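Local coordinates for phenazine biosynthesis protein PhzF family (Enterococcus faecalis, PDB 1S7J) that probably acts as an isomerase of the PhzF family, whose members share the two-lobed fold of diaminopimelate epimerase, at residues A[48-53]-A[93-98]; A[131-136]-A[173-178]; A[142-147]-A[190-195]. All coordinates share one frame; numbering follows the deposited sequence.

Contact 1 (A[48-53]-A[93-98]); sequences AFTVKE and LHFTSQ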
# COMPACT_ATOMS: atom_id res chain seq x y z
N ALA A 48 -6.63 -7.49 -8.39
CA ALA A 48 -6.10 -6.85 -9.59
C ALA A 48 -6.22 -7.72 -10.83
O ALA A 48 -5.88 -8.89 -10.80
CB ALA A 48 -4.64 -6.46 -9.36
N PHE A 49 -6.72 -7.14 -11.90
CA PHE A 49 -6.87 -7.84 -13.17
C PHE A 49 -6.00 -7.11 -14.19
O PHE A 49 -6.05 -5.88 -14.28
CB PHE A 49 -8.33 -7.80 -13.65
CG PHE A 49 -9.29 -8.42 -12.69
CD1 PHE A 49 -9.74 -7.71 -11.58
CD2 PHE A 49 -9.74 -9.72 -12.88
CE1 PHE A 49 -10.64 -8.27 -10.69
CE2 PHE A 49 -10.64 -10.30 -11.99
CZ PHE A 49 -11.09 -9.57 -10.88
N THR A 50 -5.20 -7.86 -14.95
CA THR A 50 -4.32 -7.27 -15.94
C THR A 50 -4.34 -8.02 -17.26
O THR A 50 -4.62 -9.21 -17.30
CB THR A 50 -2.86 -7.18 -15.40
OG1 THR A 50 -2.06 -6.43 -16.31
CG2 THR A 50 -2.26 -8.57 -15.25
N VAL A 51 -4.11 -7.29 -18.36
CA VAL A 51 -4.07 -7.89 -19.70
C VAL A 51 -3.00 -7.17 -20.53
O VAL A 51 -3.00 -5.94 -20.65
CB VAL A 51 -5.43 -7.88 -20.43
CG1 VAL A 51 -5.42 -8.63 -21.76
CG2 VAL A 51 -6.56 -8.40 -19.58
N LYS A 52 -2.05 -7.95 -21.06
CA LYS A 52 -0.97 -7.40 -21.87
C LYS A 52 -1.53 -6.71 -23.10
O LYS A 52 -2.21 -7.33 -23.92
CB LYS A 52 0.00 -8.51 -22.30
CG LYS A 52 1.30 -8.00 -22.92
CD LYS A 52 2.07 -9.13 -23.59
CE LYS A 52 3.41 -8.66 -24.14
NZ LYS A 52 4.40 -8.37 -23.06
N GLU A 53 -1.30 -5.40 -23.19
CA GLU A 53 -1.75 -4.62 -24.33
C GLU A 53 -0.53 -3.97 -25.01
O GLU A 53 -0.12 -2.86 -24.67
CB GLU A 53 -2.79 -3.57 -23.89
CG GLU A 53 -4.12 -4.21 -23.45
CD GLU A 53 -5.21 -3.20 -23.14
OE1 GLU A 53 -4.88 -2.05 -22.77
OE2 GLU A 53 -6.40 -3.56 -23.27
N LEU A 93 8.51 -3.33 -15.47
CA LEU A 93 7.18 -3.59 -16.01
C LEU A 93 6.41 -2.25 -16.19
O LEU A 93 6.47 -1.38 -15.32
CB LEU A 93 6.42 -4.51 -15.04
CG LEU A 93 5.78 -5.83 -15.50
CD1 LEU A 93 6.19 -6.20 -16.91
CD2 LEU A 93 6.15 -6.93 -14.50
N HIS A 94 5.72 -2.11 -17.31
CA HIS A 94 4.98 -0.89 -17.59
C HIS A 94 3.49 -1.16 -17.67
O HIS A 94 3.05 -1.99 -18.46
CB HIS A 94 5.47 -0.27 -18.91
CG HIS A 94 6.93 0.07 -18.91
ND1 HIS A 94 7.48 1.02 -18.07
CD2 HIS A 94 7.97 -0.46 -19.60
CE1 HIS A 94 8.79 1.05 -18.23
NE2 HIS A 94 9.11 0.17 -19.15
N PHE A 95 2.71 -0.46 -16.86
CA PHE A 95 1.27 -0.64 -16.85
C PHE A 95 0.54 0.56 -17.40
O PHE A 95 1.05 1.67 -17.36
CB PHE A 95 0.79 -0.91 -15.41
CG PHE A 95 1.40 -2.11 -14.77
CD1 PHE A 95 0.91 -3.39 -15.04
CD2 PHE A 95 2.47 -1.98 -13.90
CE1 PHE A 95 1.47 -4.52 -14.43
CE2 PHE A 95 3.04 -3.10 -13.28
CZ PHE A 95 2.53 -4.37 -13.55
N THR A 96 -0.67 0.34 -17.92
CA THR A 96 -1.49 1.42 -18.44
C THR A 96 -2.84 1.53 -17.71
O THR A 96 -3.88 1.21 -18.23
CB THR A 96 -1.71 1.33 -19.96
OG1 THR A 96 -2.47 0.17 -20.32
CG2 THR A 96 -0.38 1.28 -20.66
N SER A 97 -2.77 2.03 -16.48
CA SER A 97 -3.97 2.18 -15.66
C SER A 97 -4.88 3.34 -16.04
O SER A 97 -4.69 4.01 -17.06
CB SER A 97 -3.59 2.30 -14.20
OG SER A 97 -2.92 3.51 -13.92
N GLN A 98 -5.93 3.54 -15.23
CA GLN A 98 -6.85 4.63 -15.46
C GLN A 98 -6.24 5.90 -14.87
O GLN A 98 -6.61 7.00 -15.22
CB GLN A 98 -8.28 4.30 -14.94
CG GLN A 98 -8.42 4.09 -13.44
CD GLN A 98 -9.88 3.88 -13.02
OE1 GLN A 98 -10.62 3.13 -13.66
NE2 GLN A 98 -10.30 4.59 -11.97
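With CG opposite the carbonyl carbon (chi1 -69°) and the chain extended beyond it, E53 reaches across to T96, which offers its hydroxyl OG1. As in other proteins of the diaminopimelate epimerase fold, each lobe wraps strands around a helix; here strands 47-53 and 92-97 belong to the first lobe, with helix 72-85 inside it. The two strands are not hydrogen-bonded partners. Strand 47-53 pairs with 19-25 and 56-62, while 92-97 pairs with 100-107, so side chains alone join them, and the closest CA atoms, those of E53 and T96, are still 8.4 Å apart.

Further in, T50 faces F95. With CG opposite the carbonyl carbon (chi1 -59°), the ring of F95 extends towards strand 47-53, even though its CB does not start out in that direction. The hydroxyl OG1 of T50 stands at the ring edge, near its plane, 4.4 Å from F95 CE1. That hydroxyl is engaged with A58 O on the neighbouring strand, so it meets the ring as a neighbour whose polar need is already met. Y57, L102 and V104 also touch F95, and T50 rests on T78 of the helix. The inner pair is thus buried, whereas the outer pair lies towards the surface. There E53 OE2 makes a weak hydrogen bond to W29 NE1, and E53 OE1 stays 4.1 Å from T96 OG1, too far to bond.

Contact 2 (A[131-136]-A[173-178]); sequences AALGTK and VGVIVT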
# COMPACT_ATOMS: atom_id res chain seq x y z
N ALA A 131 -7.59 11.79 21.37
CA ALA A 131 -8.67 11.03 21.98
C ALA A 131 -8.92 9.73 21.21
O ALA A 131 -8.95 8.65 21.79
CB ALA A 131 -9.94 11.87 22.04
N ALA A 132 -9.13 9.87 19.90
CA ALA A 132 -9.39 8.72 19.03
C ALA A 132 -8.20 7.74 18.99
O ALA A 132 -8.40 6.53 18.91
CB ALA A 132 -9.73 9.20 17.62
N LEU A 133 -6.99 8.29 19.02
CA LEU A 133 -5.76 7.47 19.00
C LEU A 133 -5.50 6.83 20.34
O LEU A 133 -4.97 5.71 20.42
CB LEU A 133 -4.56 8.34 18.64
CG LEU A 133 -4.00 8.27 17.23
CD1 LEU A 133 -5.10 8.30 16.18
CD2 LEU A 133 -3.04 9.42 17.05
N GLY A 134 -5.83 7.55 21.41
CA GLY A 134 -5.60 7.06 22.74
C GLY A 134 -4.15 7.23 23.13
O GLY A 134 -3.59 6.40 23.86
N THR A 135 -3.53 8.31 22.66
CA THR A 135 -2.13 8.58 22.98
C THR A 135 -1.78 10.03 22.65
O THR A 135 -2.60 10.76 22.09
CB THR A 135 -1.19 7.63 22.19
OG1 THR A 135 0.14 7.69 22.74
CG2 THR A 135 -1.15 8.01 20.70
N LYS A 136 -0.58 10.45 23.03
CA LYS A 136 -0.12 11.80 22.78
C LYS A 136 0.47 11.96 21.37
O LYS A 136 1.33 11.19 20.94
CB LYS A 136 0.93 12.23 23.80
CG LYS A 136 1.41 13.67 23.61
CD LYS A 136 2.63 13.99 24.45
CE LYS A 136 3.08 15.43 24.22
NZ LYS A 136 4.31 15.76 25.01
N VAL A 173 -8.40 11.74 4.37
CA VAL A 173 -9.13 10.55 3.93
C VAL A 173 -8.84 9.47 4.96
O VAL A 173 -9.72 8.68 5.33
CB VAL A 173 -8.65 10.06 2.54
CG1 VAL A 173 -9.41 8.80 2.12
CG2 VAL A 173 -8.84 11.17 1.50
N GLY A 174 -7.59 9.43 5.41
CA GLY A 174 -7.19 8.46 6.38
C GLY A 174 -6.38 9.10 7.48
O GLY A 174 -6.41 10.33 7.65
N VAL A 175 -5.66 8.29 8.23
CA VAL A 175 -4.84 8.77 9.33
C VAL A 175 -3.55 7.97 9.37
O VAL A 175 -3.57 6.73 9.31
CB VAL A 175 -5.57 8.62 10.69
CG1 VAL A 175 -4.63 8.95 11.84
CG2 VAL A 175 -6.80 9.53 10.73
N ILE A 176 -2.43 8.67 9.44
CA ILE A 176 -1.13 8.04 9.49
C ILE A 176 -0.52 8.36 10.82
O ILE A 176 -0.71 9.44 11.36
CB ILE A 176 -0.20 8.59 8.38
CG1 ILE A 176 -0.81 8.38 7.00
CG2 ILE A 176 1.17 7.92 8.47
CD1 ILE A 176 -0.00 8.97 5.86
N VAL A 177 0.18 7.39 11.39
CA VAL A 177 0.85 7.55 12.66
C VAL A 177 2.28 7.06 12.45
O VAL A 177 2.50 6.03 11.80
CB VAL A 177 0.15 6.74 13.80
CG1 VAL A 177 -1.26 7.28 14.04
CG2 VAL A 177 0.08 5.26 13.45
N THR A 178 3.25 7.79 12.97
CA THR A 178 4.66 7.45 12.79
C THR A 178 5.48 7.63 14.05
O THR A 178 4.98 8.10 15.07
CB THR A 178 5.32 8.34 11.70
OG1 THR A 178 4.30 8.89 10.84
CG2 THR A 178 6.27 7.55 10.88
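One leucine carries this whole side of the contact: L133, the last helical residue, inside the Schellman motif that ends helix 127-133, touches both V175 and V177. Its chi1 of -102° falls away from the usual staggered values, and its two methyls are shared out between the valines. The helix is closed by G134, the C-prime residue with positive phi (79°), whose N bonds back to A131 O. The chain leaves the helix directly after L133.

In this second lobe of the epimerase-type fold, strand 175-180 is a layer between helices. V175 and V177 face L133, while I176 and T178, alternating with them, turn to helix 207-218. On the L133 side, F148 of strand 146-149 and L166 of helix 163-168 touch both L133 and V175, and L166 also packs on A132, so the leucine lies in a buried apolar cluster where helices 127-133 and 163-168 pack on strand 175-180.

The packing is purely of methyl groups. The L133 and V177 side chains lie antiparallel, each passing alongside the other, with their CA atoms 9.2 Å apart. V177 brings up CG1, opposite the carbonyl carbon at chi1 -64°, to lie 4.1 Å from L133 CD2. The second touch is slacker: L133 CD1 lies 4.4 Å from V175 CG1.

Contact 3 (A[142-147]-A[190-195]); sequences LGRDLF and TFFPKL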
# COMPACT_ATOMS: atom_id res chain seq x y z
N LEU A 142 -0.91 17.55 7.45
CA LEU A 142 -1.98 17.14 6.56
C LEU A 142 -1.50 16.98 5.11
O LEU A 142 -0.59 17.67 4.67
CB LEU A 142 -3.17 18.12 6.64
CG LEU A 142 -4.58 17.81 6.05
CD1 LEU A 142 -4.66 18.21 4.58
CD2 LEU A 142 -4.99 16.35 6.25
N GLY A 143 -2.07 16.00 4.45
CA GLY A 143 -1.77 15.71 3.07
C GLY A 143 -3.05 15.07 2.60
O GLY A 143 -4.14 15.65 2.80
N ARG A 144 -2.98 13.91 1.99
CA ARG A 144 -4.20 13.24 1.58
C ARG A 144 -4.84 12.76 2.89
O ARG A 144 -6.07 12.79 3.04
CB ARG A 144 -3.89 12.04 0.66
CG ARG A 144 -5.15 11.36 0.10
CD ARG A 144 -5.26 9.91 0.55
NE ARG A 144 -4.58 9.00 -0.37
CZ ARG A 144 -3.72 8.03 -0.02
NH1 ARG A 144 -3.20 7.26 -0.95
NH2 ARG A 144 -3.38 7.85 1.25
N ASP A 145 -3.99 12.37 3.84
CA ASP A 145 -4.41 11.88 5.15
C ASP A 145 -3.81 12.69 6.27
O ASP A 145 -2.78 13.35 6.11
CB ASP A 145 -3.92 10.44 5.37
CG ASP A 145 -3.96 9.61 4.14
OD1 ASP A 145 -2.87 9.17 3.70
OD2 ASP A 145 -5.06 9.38 3.61
N LEU A 146 -4.42 12.59 7.45
CA LEU A 146 -3.90 13.26 8.62
C LEU A 146 -2.58 12.55 8.91
O LEU A 146 -2.45 11.36 8.62
CB LEU A 146 -4.88 13.16 9.78
CG LEU A 146 -5.98 14.22 9.68
CD1 LEU A 146 -7.19 13.85 10.53
CD2 LEU A 146 -5.39 15.59 10.08
N PHE A 147 -1.64 13.24 9.49
CA PHE A 147 -0.32 12.68 9.72
C PHE A 147 0.16 13.03 11.13
O PHE A 147 0.62 14.14 11.37
CB PHE A 147 0.60 13.29 8.65
CG PHE A 147 1.97 12.74 8.61
CD1 PHE A 147 2.34 11.85 7.61
CD2 PHE A 147 2.94 13.16 9.53
CE1 PHE A 147 3.65 11.39 7.50
CE2 PHE A 147 4.26 12.70 9.43
CZ PHE A 147 4.61 11.81 8.42
N THR A 190 -1.43 2.74 9.12
CA THR A 190 -2.39 3.58 8.43
C THR A 190 -3.83 3.13 8.60
O THR A 190 -4.16 1.96 8.40
CB THR A 190 -2.02 3.72 6.90
OG1 THR A 190 -2.18 2.46 6.24
CG2 THR A 190 -0.58 4.19 6.75
N PHE A 191 -4.69 4.06 9.03
CA PHE A 191 -6.11 3.77 9.26
C PHE A 191 -6.98 4.50 8.26
O PHE A 191 -6.79 5.68 8.00
CB PHE A 191 -6.52 4.18 10.69
CG PHE A 191 -5.49 3.84 11.74
CD1 PHE A 191 -5.15 2.52 12.02
CD2 PHE A 191 -4.84 4.86 12.44
CE1 PHE A 191 -4.17 2.22 12.97
CE2 PHE A 191 -3.87 4.57 13.40
CZ PHE A 191 -3.53 3.24 13.66
N PHE A 192 -7.97 3.80 7.71
CA PHE A 192 -8.88 4.40 6.74
C PHE A 192 -10.35 4.03 7.03
O PHE A 192 -11.03 3.45 6.18
CB PHE A 192 -8.51 3.95 5.32
CG PHE A 192 -7.14 4.38 4.89
CD1 PHE A 192 -6.05 3.54 5.05
CD2 PHE A 192 -6.93 5.65 4.34
CE1 PHE A 192 -4.76 3.95 4.67
CE2 PHE A 192 -5.66 6.07 3.96
CZ PHE A 192 -4.57 5.21 4.12
N PRO A 193 -10.86 4.38 8.24
CA PRO A 193 -12.25 4.06 8.59
C PRO A 193 -13.27 4.77 7.71
O PRO A 193 -14.39 4.28 7.53
CB PRO A 193 -12.34 4.51 10.04
CG PRO A 193 -11.38 5.65 10.10
CD PRO A 193 -10.20 5.13 9.32
N LYS A 194 -12.89 5.93 7.17
CA LYS A 194 -13.79 6.67 6.29
C LYS A 194 -14.06 5.86 5.03
O LYS A 194 -15.08 6.06 4.35
CB LYS A 194 -13.16 8.01 5.90
CG LYS A 194 -12.96 8.97 7.05
CD LYS A 194 -12.64 10.37 6.53
CE LYS A 194 -12.47 11.36 7.66
NZ LYS A 194 -12.28 12.76 7.16
N LEU A 195 -13.14 4.97 4.70
CA LEU A 195 -13.23 4.12 3.52
C LEU A 195 -13.54 2.64 3.83
O LEU A 195 -13.25 1.76 3.02
CB LEU A 195 -11.92 4.20 2.73
CG LEU A 195 -11.72 5.27 1.64
CD1 LEU A 195 -12.29 6.61 2.04
CD2 LEU A 195 -10.23 5.39 1.33
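D145 and F192 make the close part of this contact: carboxylate oxygen OD2 comes up to the ring edge, near its plane, 3.4 Å from F192 CE2. Carboxylate and ring planes stand 79° apart, so the acid meets the rim of C-H groups, an approach that probably suits a negative oxygen, as ring C-H groups carry slight positive charge. G174 N also makes a weak hydrogen bond to OD2.

The looser side belongs to R144, which is exposed. Turns at chi2 (-118°) and chi3 (-89°) fold the chain over to bring NH2 within 4.0 Å of F192 CE2, meeting the ring obliquely. The same NH2 forms a salt bridge to D145 OD1 at 2.8 Å, although its hydrogen bonds to the two carboxylate oxygens are weak; NH1 is held by S205 OG. Arginine and acid thus reach the phenylalanine as a linked pair.

In the second lobe, the turn between strands 139-142 and 146-149 supplies R144 and D145, and D145 leans on I176 of strand 175-180 and N209 of helix 207-218. F192, near the end of strand 186-192, touches D200 of strand 197-200.

Contact 1 lies in the first lobe and contacts 2 and 3 in the second, on opposite sides of the chain's centre; the centres of contacts 1 and 2 are about 35 Å apart, those of contacts 1 and 3 about 27 Å. Contacts 2 and 3 adjoin, centres about 9 Å apart, because strand 175-180 runs between strands 146-149 and 186-192. I176 N probably bonds to L146 O (2.8 Å) and V175 N to F191 O (2.9 Å), while G174 CA packs 3.5 Å from F192 CD2. The F192 side chain of contact 3 is about 9 Å from that of predicted active-site residue E46; contacts 1 and 2 lie away, though strand 47-53 begins just after it.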